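Local coordinates for protein ADP-ribosyltransferase (Staphylococcus aureus, PDB 1OJZ) that probably transfers ADP-ribose from bound NAD+ to an acceptor protein, as an exoenzyme of the ADP-ribosyltransferase family, at residues Val81-Leu86 and Ser137-Val142; Leu87-Leu92 and Gly149-Leu154. All blocks are in the same frame, centred on the assembly; numbering follows the deposited sequence.

Overall arrangement
Both contacts hold on to strand 81-87 or the turn that follows it, and both touch the same NAD. Interaction 1 is the deeper one: almost every residue in it is buried, and it ties the strand to 137-140, the edge strand of the other sheet, by a single bridge. Interaction 2 lies farther out and is only partly buried; it pairs the end of the same strand with its neighbour 152-158 within one sheet. Each sends an arginine to the pyrophosphate, Arg85 to O1A and Arg150 chiefly to O2N. Otherwise their chemistry divides: Gln140 and the Leu86 backbone hold the nicotinamide carboxamide in interaction 1, whereas interaction 2 offers polar groups to the adenosine ribose above a hydrophobic floor. Leu86 O and Arg150 NH1 join the two.

Interaction 1: Val81-Leu86 and Ser137-Val142. With NAD (nicotinamide-adenine-dinucleotide), chain B.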
# COMPACT_ATOMS: atom_id res chain seq x y z
N VAL A 81 13.03 -3.29 -1.44
CA VAL A 81 12.27 -3.96 -0.38
C VAL A 81 10.79 -4.20 -0.71
O VAL A 81 10.19 -3.48 -1.52
CB VAL A 81 12.34 -3.13 0.95
CG1 VAL A 81 11.84 -1.72 0.71
CG2 VAL A 81 11.53 -3.79 2.05
N TYR A 82 10.23 -5.23 -0.09
CA TYR A 82 8.82 -5.56 -0.27
C TYR A 82 7.99 -5.00 0.88
O TYR A 82 8.39 -5.07 2.05
CB TYR A 82 8.60 -7.08 -0.30
CG TYR A 82 8.88 -7.76 -1.63
CD1 TYR A 82 10.03 -8.52 -1.82
CD2 TYR A 82 7.98 -7.63 -2.70
CE1 TYR A 82 10.28 -9.15 -3.04
CE2 TYR A 82 8.23 -8.25 -3.92
CZ TYR A 82 9.38 -9.01 -4.08
OH TYR A 82 9.64 -9.62 -5.29
N VAL A 83 6.84 -4.41 0.54
CA VAL A 83 5.93 -3.91 1.55
C VAL A 83 4.59 -4.53 1.18
O VAL A 83 4.36 -4.86 0.01
CB VAL A 83 5.81 -2.37 1.55
CG1 VAL A 83 7.13 -1.76 2.00
CG2 VAL A 83 5.39 -1.88 0.16
N TYR A 84 3.72 -4.70 2.16
CA TYR A 84 2.44 -5.34 1.91
C TYR A 84 1.22 -4.46 2.14
O TYR A 84 1.05 -3.85 3.19
CB TYR A 84 2.33 -6.60 2.76
CG TYR A 84 3.44 -7.60 2.49
CD1 TYR A 84 4.71 -7.42 3.04
CD2 TYR A 84 3.23 -8.67 1.64
CE1 TYR A 84 5.75 -8.31 2.73
CE2 TYR A 84 4.25 -9.55 1.32
CZ TYR A 84 5.51 -9.37 1.87
OH TYR A 84 6.52 -10.24 1.53
N ARG A 85 0.36 -4.40 1.12
CA ARG A 85 -0.87 -3.63 1.20
C ARG A 85 -2.01 -4.65 1.29
O ARG A 85 -2.36 -5.30 0.30
CB ARG A 85 -1.01 -2.73 -0.04
CG ARG A 85 -2.16 -1.72 0.07
CD ARG A 85 -2.24 -0.74 -1.10
NE ARG A 85 -3.38 0.17 -0.94
CZ ARG A 85 -4.02 0.77 -1.94
NH1 ARG A 85 -3.63 0.57 -3.20
NH2 ARG A 85 -5.06 1.54 -1.69
N LEU A 86 -2.56 -4.83 2.49
CA LEU A 86 -3.65 -5.77 2.68
C LEU A 86 -4.96 -5.10 2.26
O LEU A 86 -5.26 -3.99 2.68
CB LEU A 86 -3.71 -6.23 4.14
CG LEU A 86 -2.75 -7.38 4.47
CD1 LEU A 86 -1.33 -7.02 4.02
CD2 LEU A 86 -2.77 -7.66 5.96
N SER A 137 -0.76 5.28 -0.56
CA SER A 137 -0.79 3.84 -0.33
C SER A 137 -0.25 3.48 1.05
O SER A 137 0.94 3.62 1.34
CB SER A 137 0.04 3.10 -1.40
OG SER A 137 -0.56 3.18 -2.69
N SER A 138 -1.16 3.01 1.91
CA SER A 138 -0.81 2.61 3.26
C SER A 138 -0.41 1.14 3.26
O SER A 138 -1.23 0.26 3.00
CB SER A 138 -2.03 2.81 4.18
OG SER A 138 -1.71 2.48 5.52
N THR A 139 0.86 0.87 3.55
CA THR A 139 1.36 -0.50 3.54
C THR A 139 2.07 -0.89 4.83
O THR A 139 2.26 -0.06 5.73
CB THR A 139 2.36 -0.70 2.39
OG1 THR A 139 3.54 0.09 2.64
CG2 THR A 139 1.74 -0.27 1.05
N GLN A 140 2.47 -2.16 4.92
CA GLN A 140 3.18 -2.66 6.09
C GLN A 140 4.46 -3.39 5.69
O GLN A 140 4.48 -4.17 4.72
CB GLN A 140 2.26 -3.56 6.93
CG GLN A 140 1.37 -4.52 6.15
CD GLN A 140 0.22 -5.08 6.99
OE1 GLN A 140 0.43 -5.83 7.94
NE2 GLN A 140 -1.01 -4.71 6.63
N LEU A 141 5.54 -3.11 6.43
CA LEU A 141 6.85 -3.72 6.19
C LEU A 141 6.81 -5.21 6.47
O LEU A 141 7.57 -5.98 5.89
CB LEU A 141 7.92 -3.10 7.10
CG LEU A 141 9.03 -2.23 6.52
CD1 LEU A 141 10.07 -1.96 7.62
CD2 LEU A 141 9.68 -2.91 5.33
N VAL A 142 5.94 -5.60 7.39
CA VAL A 142 5.79 -6.99 7.76
C VAL A 142 4.34 -7.38 7.52
O VAL A 142 3.43 -6.81 8.13
CB VAL A 142 6.13 -7.22 9.25
CG1 VAL A 142 5.92 -8.69 9.62
CG2 VAL A 142 7.57 -6.79 9.52
PA NAD B . -7.57 2.34 1.82
O1A NAD B . -6.78 1.42 0.99
O2A NAD B . -7.60 3.79 1.47
O5B NAD B . -9.06 1.79 1.91
C5B NAD B . -9.80 1.54 0.70
C4B NAD B . -10.54 0.24 0.85
O4B NAD B . -11.15 0.08 -0.48
C3B NAD B . -9.63 -1.00 1.08
O3B NAD B . -10.14 -1.72 2.24
C2B NAD B . -9.66 -1.84 -0.18
O2B NAD B . -10.10 -3.14 -0.11
C1B NAD B . -10.42 -0.92 -1.19
N9A NAD B . -9.49 -0.22 -2.10
C8A NAD B . -8.18 0.27 -1.96
N7A NAD B . -7.71 0.84 -3.04
C5A NAD B . -8.66 0.75 -3.97
C6A NAD B . -8.72 1.20 -5.36
N6A NAD B . -7.72 1.82 -5.96
N1A NAD B . -9.92 0.92 -6.00
C2A NAD B . -10.98 0.29 -5.45
N3A NAD B . -10.97 -0.15 -4.12
C4A NAD B . -9.79 0.10 -3.42
O3 NAD B . -7.08 2.23 3.32
PN NAD B . -6.75 0.93 4.23
O1N NAD B . -5.75 0.12 3.53
O2N NAD B . -8.07 0.31 4.55
O5D NAD B . -6.03 1.64 5.46
C5D NAD B . -6.75 2.51 6.37
C4D NAD B . -6.05 2.52 7.68
O4D NAD B . -5.26 1.26 7.84
C3D NAD B . -5.00 3.68 7.86
O3D NAD B . -5.19 4.33 9.13
C2D NAD B . -3.62 2.98 7.81
O2D NAD B . -2.67 3.70 8.55
C1D NAD B . -3.96 1.55 8.40
N1N NAD B . -3.01 0.40 8.05
C2N NAD B . -3.34 -0.37 6.86
C3N NAD B . -2.42 -1.01 6.11
C7N NAD B . -2.81 -1.83 4.90
O7N NAD B . -2.04 -2.75 4.54
N7N NAD B . -3.96 -1.57 4.27
C4N NAD B . -0.94 -0.97 6.46
C5N NAD B . -0.64 0.30 7.21
C6N NAD B . -1.60 0.72 8.17
O HOH W 1 9.09 -6.73 4.06
O HOH W 2 -0.93 0.60 -3.99
O HOH W 3 -3.77 0.62 1.85
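Tyr84 and Gln140 pair through their backbones in both directions: Tyr84 N to Gln140 O at 2.7 Å, and Gln140 N back to Tyr84 O at 2.8 Å. The strands run at 114° to each other, so this antiparallel hydrogen-bonded pair is a single bridge and the chains diverge beyond it. On one side of it, a water spans the gap by donating to Tyr82 O and Leu141 O.

The Gln140 side chain is worth following outward. CB sits beside Tyr84 O and within van der Waals range of the nicotinamide ring atom C4N. CG is lodged between its own backbone N and carbonyl carbon (chi1 42°), which presses it against Tyr84 O at 3.1 Å and sends the rest of the chain toward Leu86. CD then lies against Leu86 CD1. At the amide the two atoms part: OE1 accepts from Ala146 N, while NE2 passes the Leu86 methyls, 3.5 Å from CD1, to give NAD O7N a bond of 3.0 Å at 160°. With both ends of the amide occupied, its rotation is fixed.

O7N is gripped twice, since Leu86 N also donates to it at 3.0 Å; Leu86 O takes NAD N7N in return at 3.2 Å. Next door, the extended Arg85 side chain carries NH2 to NAD O1A at 3.2 Å. Its NH1 is salt-bridged to Glu133, and a water in the guanidinium plane accepts from NE. Ser138 OG is held by Glu180.

Paired backbone bonds from Leu86 to the carboxamide, beside strand 137-140, place this contact in the NAD cleft of the ADP-ribosyltransferase fold; Ser138-Thr139-Gln140 probably corresponds to the Ser-Thr-Ser motif of related toxins.

Interaction 2: Leu87-Leu92 and Gly149-Leu154; sequences LNLDYL and GRPIEL. With NAD (nicotinamide-adenine-dinucleotide), chain B.
Asn88 brings ND2 over one face of the Arg150 guanidinium, 3.3 Å above the plane and toward the rim, with the amide steeply inclined (61°) and not stacked. OD1 meanwhile rests on the aliphatic part of the arginine, 3.4 Å from Arg150 CG. The arginine chain is extended from CG to NE and reaches past Leu87 to the NAD pyrophosphate, where O2N lies at the guanidinium edge, in plane: NH2 donates to O2N at 2.8 Å and NH1 at 3.1 Å. NH1 also bonds Leu86 O, which helps set the group's rotation.

The adenosine ribose is the other half of this shell. Asn88 N donates to NAD O2B at 2.8 Å, and O2B in turn gives its proton to Asp90 OD2, though that separation is modelled doubtfully short. Asn88 ND2 makes a further, weak bond to O3B.

These groups stand where strand 81-87 ends and a 3-10 turn begins, a backbone element lining the NAD cleft of the ADP-ribosyltransferase fold. Leu87 closes the strand as an antiparallel hydrogen-bonded pair with Ile152: Leu87 N to Ile152 O is 2.8 Å, and Ile152 N to Leu87 O is 2.9 Å. From here Leu87 CD2 packs on the ribose, while CD1 sits over one face of the Tyr91 ring, toward its rim, and touches Leu154. The same ring turns its edge to NAD C5A, and its hydroxyl is bonded to Tyr189.

Beneath the turn, Ile152 CD1 pushes in among Leu89, Tyr91 and Leu92, 3.7 Å from Leu92 CG. Leu89 CD2 touches both this methyl and Pro151 CB. Farther out, Leu89 leans on Leu103 and Leu92 on Leu106 of helix 100-106, and Ile152 on Ile205 of strand 203-209, its neighbour in the sheet.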
# COMPACT_ATOMS: atom_id res chain seq x y z
N LEU A 87 -5.72 -5.78 1.40
CA LEU A 87 -6.95 -5.21 0.89
C LEU A 87 -8.13 -6.18 0.95
O LEU A 87 -7.96 -7.39 1.09
CB LEU A 87 -6.73 -4.78 -0.57
CG LEU A 87 -5.58 -3.81 -0.81
CD1 LEU A 87 -5.13 -3.88 -2.27
CD2 LEU A 87 -6.01 -2.40 -0.44
N ASN A 88 -9.34 -5.61 0.85
CA ASN A 88 -10.57 -6.38 0.85
C ASN A 88 -10.94 -6.67 -0.61
O ASN A 88 -10.34 -6.09 -1.53
CB ASN A 88 -11.69 -5.58 1.55
CG ASN A 88 -11.41 -5.34 3.03
OD1 ASN A 88 -11.12 -6.27 3.77
ND2 ASN A 88 -11.48 -4.09 3.45
N LEU A 89 -11.91 -7.54 -0.83
CA LEU A 89 -12.30 -7.91 -2.19
C LEU A 89 -12.88 -6.79 -3.02
O LEU A 89 -12.92 -6.88 -4.24
CB LEU A 89 -13.28 -9.09 -2.15
CG LEU A 89 -12.73 -10.38 -1.53
CD1 LEU A 89 -13.73 -11.51 -1.75
CD2 LEU A 89 -11.39 -10.74 -2.14
N ASP A 90 -13.33 -5.72 -2.36
CA ASP A 90 -13.88 -4.58 -3.09
C ASP A 90 -12.85 -4.02 -4.07
O ASP A 90 -13.19 -3.44 -5.10
CB ASP A 90 -14.33 -3.48 -2.12
CG ASP A 90 -13.21 -3.02 -1.20
OD1 ASP A 90 -13.42 -2.04 -0.45
OD2 ASP A 90 -12.13 -3.63 -1.24
N TYR A 91 -11.57 -4.19 -3.73
CA TYR A 91 -10.47 -3.71 -4.56
C TYR A 91 -10.59 -4.25 -5.98
O TYR A 91 -10.28 -3.55 -6.94
CB TYR A 91 -9.14 -4.15 -3.95
CG TYR A 91 -7.94 -4.01 -4.86
CD1 TYR A 91 -7.31 -2.77 -5.04
CD2 TYR A 91 -7.42 -5.11 -5.53
CE1 TYR A 91 -6.19 -2.65 -5.88
CE2 TYR A 91 -6.32 -5.01 -6.37
CZ TYR A 91 -5.70 -3.77 -6.54
OH TYR A 91 -4.60 -3.68 -7.36
N LEU A 92 -11.06 -5.49 -6.10
CA LEU A 92 -11.20 -6.14 -7.40
C LEU A 92 -12.28 -5.57 -8.31
O LEU A 92 -12.34 -5.93 -9.49
CB LEU A 92 -11.46 -7.63 -7.21
CG LEU A 92 -10.43 -8.44 -6.45
CD1 LEU A 92 -11.00 -9.82 -6.20
CD2 LEU A 92 -9.12 -8.52 -7.22
N GLY A 149 -6.36 -10.12 8.69
CA GLY A 149 -7.48 -10.95 8.28
C GLY A 149 -7.98 -10.71 6.86
O GLY A 149 -8.76 -11.52 6.34
N ARG A 150 -7.54 -9.62 6.22
CA ARG A 150 -7.98 -9.29 4.87
C ARG A 150 -7.62 -10.33 3.80
O ARG A 150 -6.54 -10.93 3.83
CB ARG A 150 -7.46 -7.91 4.46
CG ARG A 150 -8.11 -6.76 5.23
CD ARG A 150 -7.64 -5.41 4.71
NE ARG A 150 -8.45 -4.32 5.23
CZ ARG A 150 -8.31 -3.04 4.89
NH1 ARG A 150 -7.37 -2.68 4.02
NH2 ARG A 150 -9.11 -2.12 5.42
N PRO A 151 -8.52 -10.54 2.82
CA PRO A 151 -8.42 -11.49 1.70
C PRO A 151 -7.24 -11.31 0.74
O PRO A 151 -6.57 -12.27 0.38
CB PRO A 151 -9.75 -11.31 0.97
CG PRO A 151 -10.66 -10.78 2.02
CD PRO A 151 -9.79 -9.80 2.74
N ILE A 152 -7.01 -10.07 0.32
CA ILE A 152 -5.95 -9.79 -0.64
C ILE A 152 -4.69 -9.21 -0.04
O ILE A 152 -4.74 -8.38 0.86
CB ILE A 152 -6.44 -8.81 -1.73
CG1 ILE A 152 -7.62 -9.43 -2.48
CG2 ILE A 152 -5.31 -8.46 -2.70
CD1 ILE A 152 -8.40 -8.44 -3.31
N GLU A 153 -3.55 -9.65 -0.56
CA GLU A 153 -2.28 -9.13 -0.12
C GLU A 153 -1.56 -8.63 -1.36
O GLU A 153 -1.16 -9.41 -2.22
CB GLU A 153 -1.44 -10.21 0.56
CG GLU A 153 -0.07 -9.72 0.99
CD GLU A 153 0.75 -10.80 1.66
OE1 GLU A 153 0.39 -11.21 2.79
OE2 GLU A 153 1.75 -11.25 1.06
N LEU A 154 -1.44 -7.32 -1.47
CA LEU A 154 -0.76 -6.72 -2.61
C LEU A 154 0.72 -6.66 -2.20
O LEU A 154 1.10 -5.80 -1.42
CB LEU A 154 -1.30 -5.31 -2.86
CG LEU A 154 -1.25 -4.69 -4.26
CD1 LEU A 154 -1.50 -3.19 -4.13
CD2 LEU A 154 0.08 -4.96 -4.92
PA NAD B . -7.57 2.34 1.82
O1A NAD B . -6.78 1.42 0.99
O2A NAD B . -7.60 3.79 1.47
O5B NAD B . -9.06 1.79 1.91
C5B NAD B . -9.80 1.54 0.70
C4B NAD B . -10.54 0.24 0.85
O4B NAD B . -11.15 0.08 -0.48
C3B NAD B . -9.63 -1.00 1.08
O3B NAD B . -10.14 -1.72 2.24
C2B NAD B . -9.66 -1.84 -0.18
O2B NAD B . -10.10 -3.14 -0.11
C1B NAD B . -10.42 -0.92 -1.19
N9A NAD B . -9.49 -0.22 -2.10
C8A NAD B . -8.18 0.27 -1.96
N7A NAD B . -7.71 0.84 -3.04
C5A NAD B . -8.66 0.75 -3.97
C6A NAD B . -8.72 1.20 -5.36
N6A NAD B . -7.72 1.82 -5.96
N1A NAD B . -9.92 0.92 -6.00
C2A NAD B . -10.98 0.29 -5.45
N3A NAD B . -10.97 -0.15 -4.12
C4A NAD B . -9.79 0.10 -3.42
O3 NAD B . -7.08 2.23 3.32
PN NAD B . -6.75 0.93 4.23
O1N NAD B . -5.75 0.12 3.53
O2N NAD B . -8.07 0.31 4.55
O5D NAD B . -6.03 1.64 5.46
C5D NAD B . -6.75 2.51 6.37
C4D NAD B . -6.05 2.52 7.68
O4D NAD B . -5.26 1.26 7.84
C3D NAD B . -5.00 3.68 7.86
O3D NAD B . -5.19 4.33 9.13
C2D NAD B . -3.62 2.98 7.81
O2D NAD B . -2.67 3.70 8.55
C1D NAD B . -3.96 1.55 8.40
N1N NAD B . -3.01 0.40 8.05
C2N NAD B . -3.34 -0.37 6.86
C3N NAD B . -2.42 -1.01 6.11
C7N NAD B . -2.81 -1.83 4.90
O7N NAD B . -2.04 -2.75 4.54
N7N NAD B . -3.96 -1.57 4.27
C4N NAD B . -0.94 -0.97 6.46
C5N NAD B . -0.64 0.30 7.21
C6N NAD B . -1.60 0.72 8.17